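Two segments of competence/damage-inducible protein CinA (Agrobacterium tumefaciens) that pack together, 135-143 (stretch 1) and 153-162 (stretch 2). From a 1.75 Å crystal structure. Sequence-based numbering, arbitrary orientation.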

ATOM      1  N   VAL A 135      -5.227  21.615  -6.445  1.00 24.51           N
ATOM      2  CA  VAL A 135      -5.940  20.362  -6.162  1.00 23.93           C
ATOM      3  C   VAL A 135      -6.820  19.966  -7.344  1.00 23.32           C
ATOM      4  O   VAL A 135      -7.490  20.818  -7.941  1.00 22.40           O
ATOM      5  CB  VAL A 135      -6.820  20.471  -4.895  1.00 24.34           C
ATOM      6  CG1 VAL A 135      -7.577  19.170  -4.652  1.00 24.92           C
ATOM      7  CG2 VAL A 135      -5.969  20.815  -3.675  1.00 24.67           C
ATOM      8  N   LEU A 136      -6.841  18.679  -7.684  1.00 22.78           N
ATOM      9  CA  LEU A 136      -7.817  18.157  -8.649  1.00 22.22           C
ATOM     10  C   LEU A 136      -8.658  17.090  -7.958  1.00 22.03           C
ATOM     11  O   LEU A 136      -8.114  16.289  -7.198  1.00 20.59           O
ATOM     12  CB  LEU A 136      -7.110  17.511  -9.841  1.00 22.53           C
ATOM     13  CG  LEU A 136      -6.170  18.421 -10.616  1.00 24.75           C
ATOM     14  CD1 LEU A 136      -5.480  17.606 -11.702  1.00 27.23           C
ATOM     15  CD2 LEU A 136      -6.968  19.622 -11.181  1.00 27.27           C
ATOM     16  N   HIS A 137      -9.966  17.103  -8.199  1.00 20.93           N
ATOM     17  CA  HIS A 137     -10.866  16.059  -7.665  1.00 20.96           C
ATOM     18  C   HIS A 137     -11.801  15.526  -8.747  1.00 20.88           C
ATOM     19  O   HIS A 137     -12.293  16.281  -9.582  1.00 21.26           O
ATOM     20  CB  HIS A 137     -11.645  16.543  -6.425  1.00 20.86           C
ATOM     21  CG  HIS A 137     -12.868  15.721  -6.103  1.00 22.10           C
ATOM     22  ND1 HIS A 137     -14.124  16.049  -6.575  1.00 21.89           N
ATOM     23  CD2 HIS A 137     -13.029  14.597  -5.359  1.00 21.40           C
ATOM     24  CE1 HIS A 137     -15.009  15.180  -6.113  1.00 22.85           C
ATOM     25  NE2 HIS A 137     -14.372  14.283  -5.383  1.00 21.43           N
ATOM     26  N   HIS A 138     -12.009  14.218  -8.756  1.00 19.83           N
ATOM     27  CA  HIS A 138     -12.992  13.603  -9.643  1.00 19.80           C
ATOM     28  C   HIS A 138     -13.832  12.660  -8.837  1.00 19.11           C
ATOM     29  O   HIS A 138     -13.300  11.910  -8.037  1.00 18.55           O
ATOM     30  CB  HIS A 138     -12.324  12.795 -10.733  1.00 20.91           C
ATOM     31  CG  HIS A 138     -11.739  13.624 -11.820  1.00 25.43           C
ATOM     32  ND1 HIS A 138     -12.489  14.095 -12.882  1.00 30.14           N
ATOM     33  CD2 HIS A 138     -10.475  14.071 -12.016  1.00 29.41           C
ATOM     34  CE1 HIS A 138     -11.705  14.796 -13.685  1.00 31.44           C
ATOM     35  NE2 HIS A 138     -10.481  14.799 -13.181  1.00 31.29           N
ATOM     36  N   GLU A 139     -15.139  12.720  -9.049  1.00 17.55           N
ATOM     37  CA  GLU A 139     -16.047  11.729  -8.530  1.00 17.43           C
ATOM     38  C   GLU A 139     -16.320  10.756  -9.667  1.00 17.75           C
ATOM     39  O   GLU A 139     -16.749  11.159 -10.757  1.00 19.21           O
ATOM     40  CB  GLU A 139     -17.348  12.370  -8.056  1.00 18.29           C
ATOM     41  CG  GLU A 139     -18.313  11.387  -7.490  1.00 20.77           C
ATOM     42  CD  GLU A 139     -19.620  12.060  -7.181  1.00 26.89           C
ATOM     43  OE1 GLU A 139     -19.568  13.157  -6.598  1.00 28.16           O
ATOM     44  OE2 GLU A 139     -20.680  11.517  -7.549  1.00 28.20           O
ATOM     45  N   MET A 140     -16.018   9.490  -9.434  1.00 15.57           N
ATOM     46  CA  MET A 140     -16.280   8.449 -10.414  1.00 14.61           C
ATOM     47  C   MET A 140     -17.397   7.559  -9.922  1.00 15.05           C
ATOM     48  O   MET A 140     -17.571   7.365  -8.705  1.00 14.41           O
ATOM     49  CB  MET A 140     -15.028   7.627 -10.707  1.00 15.24           C
ATOM     50  CG  MET A 140     -13.827   8.487 -11.103  1.00 15.24           C
ATOM     51  SD  MET A 140     -14.097   9.441 -12.648  1.00 12.30           S
ATOM     52  CE  MET A 140     -13.952   8.187 -13.838  1.00 17.03           C
ATOM     53  N   ARG A 141     -18.159   7.046 -10.888  1.00 14.22           N
ATOM     54  CA  ARG A 141     -19.218   6.060 -10.628  1.00 14.76           C
ATOM     55  C   ARG A 141     -19.008   4.929 -11.609  1.00 14.39           C
ATOM     56  O   ARG A 141     -19.494   4.949 -12.739  1.00 14.80           O
ATOM     57  CB  ARG A 141     -20.593   6.707 -10.777  1.00 15.12           C
ATOM     58  CG  ARG A 141     -20.863   7.652  -9.627  1.00 15.24           C
ATOM     59  CD  ARG A 141     -22.004   8.646  -9.876  1.00 17.44           C
ATOM     60  NE  ARG A 141     -22.150   9.455  -8.671  1.00 18.51           N
ATOM     61  CZ  ARG A 141     -22.921   9.143  -7.626  1.00 20.50           C
ATOM     62  NH1 ARG A 141     -23.656   8.045  -7.619  1.00 19.76           N
ATOM     63  NH2 ARG A 141     -22.961   9.947  -6.571  1.00 22.42           N
ATOM     64  N   TYR A 142     -18.229   3.946 -11.200  1.00 14.14           N
ATOM     65  CA  TYR A 142     -17.833   2.895 -12.114  1.00 13.67           C
ATOM     66  C   TYR A 142     -18.946   1.860 -12.280  1.00 14.90           C
ATOM     67  O   TYR A 142     -18.893   1.047 -13.183  1.00 14.64           O
ATOM     68  CB  TYR A 142     -16.559   2.205 -11.601  1.00 13.82           C
ATOM     69  CG  TYR A 142     -15.342   3.118 -11.506  1.00 12.77           C
ATOM     70  CD1 TYR A 142     -14.736   3.642 -12.667  1.00 14.01           C
ATOM     71  CD2 TYR A 142     -14.783   3.428 -10.269  1.00 11.89           C
ATOM     72  CE1 TYR A 142     -13.600   4.458 -12.577  1.00 15.29           C
ATOM     73  CE2 TYR A 142     -13.652   4.221 -10.172  1.00 11.83           C
ATOM     74  CZ  TYR A 142     -13.069   4.741 -11.323  1.00 13.84           C
ATOM     75  OH  TYR A 142     -11.951   5.528 -11.205  1.00 14.71           O
ATOM     76  N   GLY A 143     -19.938   1.898 -11.392  1.00 14.07           N
ATOM     77  CA  GLY A 143     -21.032   0.922 -11.432  1.00 16.12           C
ATOM     78  C   GLY A 143     -20.765  -0.313 -10.602  1.00 16.22           C
ATOM     79  O   GLY A 143     -19.672  -0.493 -10.057  1.00 15.93           O
ATOM     80  N   ALA A 153     -10.084   0.004 -11.920  1.00 10.19           N
ATOM     81  CA  ALA A 153     -10.607   1.220 -12.543  1.00 10.48           C
ATOM     82  C   ALA A 153     -10.139   2.455 -11.759  1.00 10.40           C
ATOM     83  O   ALA A 153      -9.729   3.478 -12.349  1.00 10.47           O
ATOM     84  CB  ALA A 153     -12.158   1.184 -12.561  1.00 10.62           C
ATOM     85  N   THR A 154     -10.148   2.319 -10.437  1.00  9.57           N
ATOM     86  CA  THR A 154      -9.668   3.399  -9.563  1.00  9.30           C
ATOM     87  C   THR A 154      -8.165   3.669  -9.742  1.00  9.06           C
ATOM     88  O   THR A 154      -7.732   4.844  -9.823  1.00  8.61           O
ATOM     89  CB  THR A 154     -10.023   3.119  -8.069  1.00  9.50           C
ATOM     90  OG1 THR A 154     -11.449   3.040  -7.938  1.00 11.12           O
ATOM     91  CG2 THR A 154      -9.506   4.256  -7.130  1.00  9.56           C
ATOM     92  N   VAL A 155      -7.375   2.599  -9.808  1.00  9.37           N
ATOM     93  CA  VAL A 155      -5.921   2.727 -10.040  1.00 10.09           C
ATOM     94  C   VAL A 155      -5.683   3.507 -11.329  1.00  9.84           C
ATOM     95  O   VAL A 155      -4.922   4.490 -11.336  1.00  8.41           O
ATOM     96  CB  VAL A 155      -5.174   1.343 -10.061  1.00  9.66           C
ATOM     97  CG1 VAL A 155      -3.734   1.531 -10.541  1.00  9.61           C
ATOM     98  CG2 VAL A 155      -5.209   0.631  -8.657  1.00  9.56           C
ATOM     99  N   ARG A 156      -6.371   3.101 -12.406  1.00 10.86           N
ATOM    100  CA  ARG A 156      -6.257   3.806 -13.680  1.00 11.46           C
ATOM    101  C   ARG A 156      -6.528   5.324 -13.527  1.00 12.18           C
ATOM    102  O   ARG A 156      -5.700   6.188 -13.894  1.00 11.54           O
ATOM    103  CB  ARG A 156      -7.209   3.191 -14.710  1.00 12.95           C
ATOM    104  CG  ARG A 156      -7.129   3.959 -16.071  1.00 14.03           C
ATOM    105  CD  ARG A 156      -8.044   3.355 -17.117  1.00 17.39           C
ATOM    106  NE  ARG A 156      -7.651   1.992 -17.427  1.00 22.15           N
ATOM    107  CZ  ARG A 156      -8.358   0.918 -17.082  1.00 26.83           C
ATOM    108  NH1 ARG A 156      -9.526   1.075 -16.454  1.00 25.95           N
ATOM    109  NH2 ARG A 156      -7.916  -0.310 -17.381  1.00 26.98           N
ATOM    110  N   THR A 157      -7.682   5.671 -12.975  1.00 11.49           N
ATOM    111  CA  THR A 157      -8.032   7.090 -12.850  1.00 12.33           C
ATOM    112  C   THR A 157      -7.019   7.842 -11.976  1.00 12.15           C
ATOM    113  O   THR A 157      -6.663   8.976 -12.297  1.00 11.87           O
ATOM    114  CB  THR A 157      -9.457   7.254 -12.293  1.00 11.69           C
ATOM    115  OG1 THR A 157     -10.373   6.477 -13.090  1.00 13.03           O
ATOM    116  CG2 THR A 157      -9.871   8.741 -12.274  1.00 11.79           C
ATOM    117  N   ALA A 158      -6.580   7.216 -10.877  1.00 11.04           N
ATOM    118  CA  ALA A 158      -5.585   7.792  -9.962  1.00 10.97           C
ATOM    119  C   ALA A 158      -4.303   8.167 -10.729  1.00 11.22           C
ATOM    120  O   ALA A 158      -3.754   9.284 -10.576  1.00 11.19           O
ATOM    121  CB  ALA A 158      -5.279   6.790  -8.866  1.00 11.75           C
ATOM    122  N   LEU A 159      -3.852   7.246 -11.581  1.00 11.48           N
ATOM    123  CA  LEU A 159      -2.627   7.468 -12.365  1.00 11.51           C
ATOM    124  C   LEU A 159      -2.820   8.567 -13.412  1.00 12.35           C
ATOM    125  O   LEU A 159      -1.945   9.430 -13.566  1.00 12.86           O
ATOM    126  CB  LEU A 159      -2.128   6.152 -12.983  1.00 11.32           C
ATOM    127  CG  LEU A 159      -1.777   5.048 -11.941  1.00 10.39           C
ATOM    128  CD1 LEU A 159      -1.221   3.848 -12.682  1.00 11.15           C
ATOM    129  CD2 LEU A 159      -0.793   5.504 -10.826  1.00 11.03           C
ATOM    130  N   GLU A 160      -3.977   8.565 -14.077  1.00 11.94           N
ATOM    131  CA  GLU A 160      -4.367   9.642 -15.008  1.00 14.16           C
ATOM    132  C   GLU A 160      -4.301  11.015 -14.351  1.00 13.63           C
ATOM    133  O   GLU A 160      -3.746  11.973 -14.923  1.00 15.00           O
ATOM    134  CB  GLU A 160      -5.774   9.383 -15.570  1.00 13.43           C
ATOM    135  CG  GLU A 160      -5.792   8.188 -16.530  1.00 16.16           C
ATOM    136  CD  GLU A 160      -7.212   7.765 -16.919  1.00 15.75           C
ATOM    137  OE1 GLU A 160      -8.191   8.245 -16.290  1.00 17.56           O
ATOM    138  OE2 GLU A 160      -7.345   6.954 -17.863  1.00 18.98           O
ATOM    139  N   MET A 161      -4.817  11.104 -13.128  1.00 13.52           N
ATOM    140  CA  MET A 161      -4.811  12.347 -12.369  1.00 14.07           C
ATOM    141  C   MET A 161      -3.427  12.829 -11.947  1.00 14.95           C
ATOM    142  O   MET A 161      -3.165  14.044 -11.987  1.00 15.88           O
ATOM    143  CB  MET A 161      -5.732  12.245 -11.154  1.00 14.51           C
ATOM    144  CG  MET A 161      -7.204  12.128 -11.530  1.00 12.45           C
ATOM    145  SD  MET A 161      -8.244  11.738 -10.107  1.00 10.70           S
ATOM    146  CE  MET A 161      -8.050  13.207  -9.080  1.00 14.78           C
ATOM    147  N   LEU A 162      -2.550  11.918 -11.516  1.00 14.93           N
ATOM    148  CA  LEU A 162      -1.156  12.291 -11.226  1.00 15.42           C
ATOM    149  C   LEU A 162      -0.503  12.932 -12.457  1.00 16.90           C
ATOM    150  O   LEU A 162       0.168  13.982 -12.355  1.00 16.90           O
ATOM    151  CB  LEU A 162      -0.342  11.082 -10.768  1.00 14.42           C
ATOM    152  CG  LEU A 162      -0.555  10.698  -9.309  1.00 13.89           C
ATOM    153  CD1 LEU A 162       0.213   9.363  -9.014  1.00 13.68           C
ATOM    154  CD2 LEU A 162      -0.082  11.822  -8.403  1.00 12.05           C
TER

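A strand, 135-141, lies against a helix, 153-162, running nearly antiparallel to it: the angle between their directions is 154° and the axes come no closer than 10.0 Å. Strand alternation sets the first rule. Leu136, His138 and Met140 send their CA-to-CB bonds toward the helix, whereas His137 points away and Glu139 and Arg141 are out of reach. The helix answers at a spacing of four residues, with Ala153, Thr157 and Met161 all directed toward the strand side; Glu160 also points that way but makes no contact. The contact is modest, burying 366 Å² in all, and its weight falls at two places, Tyr142 and Met161.

The clear polar interaction is a short hydrogen bond. Tyr142 OH lies 2.6 Å from Thr157 OG1, and either hydroxyl could be the donor. Thr157 OG1 sits at the edge of the ring, near its plane, where a phenol oxygen can be met without disturbing the packing over the ring's face. Ala153 O is also close, 3.2 Å from Tyr142 OH, while serving as acceptor for Thr157 N at 3.1 Å in the helix's own backbone ladder.

The aromatic packing uses the same ring differently. Ala153 CB stands 3.6 Å from Tyr142 CD1 and over one face of the ring, only 15° off the ring normal, a CH-pi contact. The ring lies directly against the Ala153 methyl, whose CB is 3.6 Å from the centroid of the Tyr142 ring. One ring therefore reads two positions a helical turn apart, its face on Ala153 and its hydroxyl on Thr157. Thr154 adds a flanking contact, OG1 to Tyr142 CE2 at 3.4 Å, although that hydroxyl is hydrogen-bonded elsewhere in the structure.

At the other end, packing is through methionine. Met161, buried and with 87 Å² covered by the strand, reaches across with chi1 m, chi2 t and chi3 p. Its CE lies 3.6 Å from Leu136 O and 4.3 Å from His137 CA, so the terminal methyl meets backbone as well as side chain; the apolar approach to Leu136 CB is looser, at 4.5 Å. Its SD is 3.8 Å from His138 CD2 and approaches that ring obliquely, 4.8 Å from the centroid. Between the two ends, Met140 makes a lighter contact, CE to Thr157 OG1 at 4.0 Å.

Within the strand, Arg141 NE forms a salt bridge with Glu139 OE2 at 2.8 Å, joining two residues that do not touch the helix.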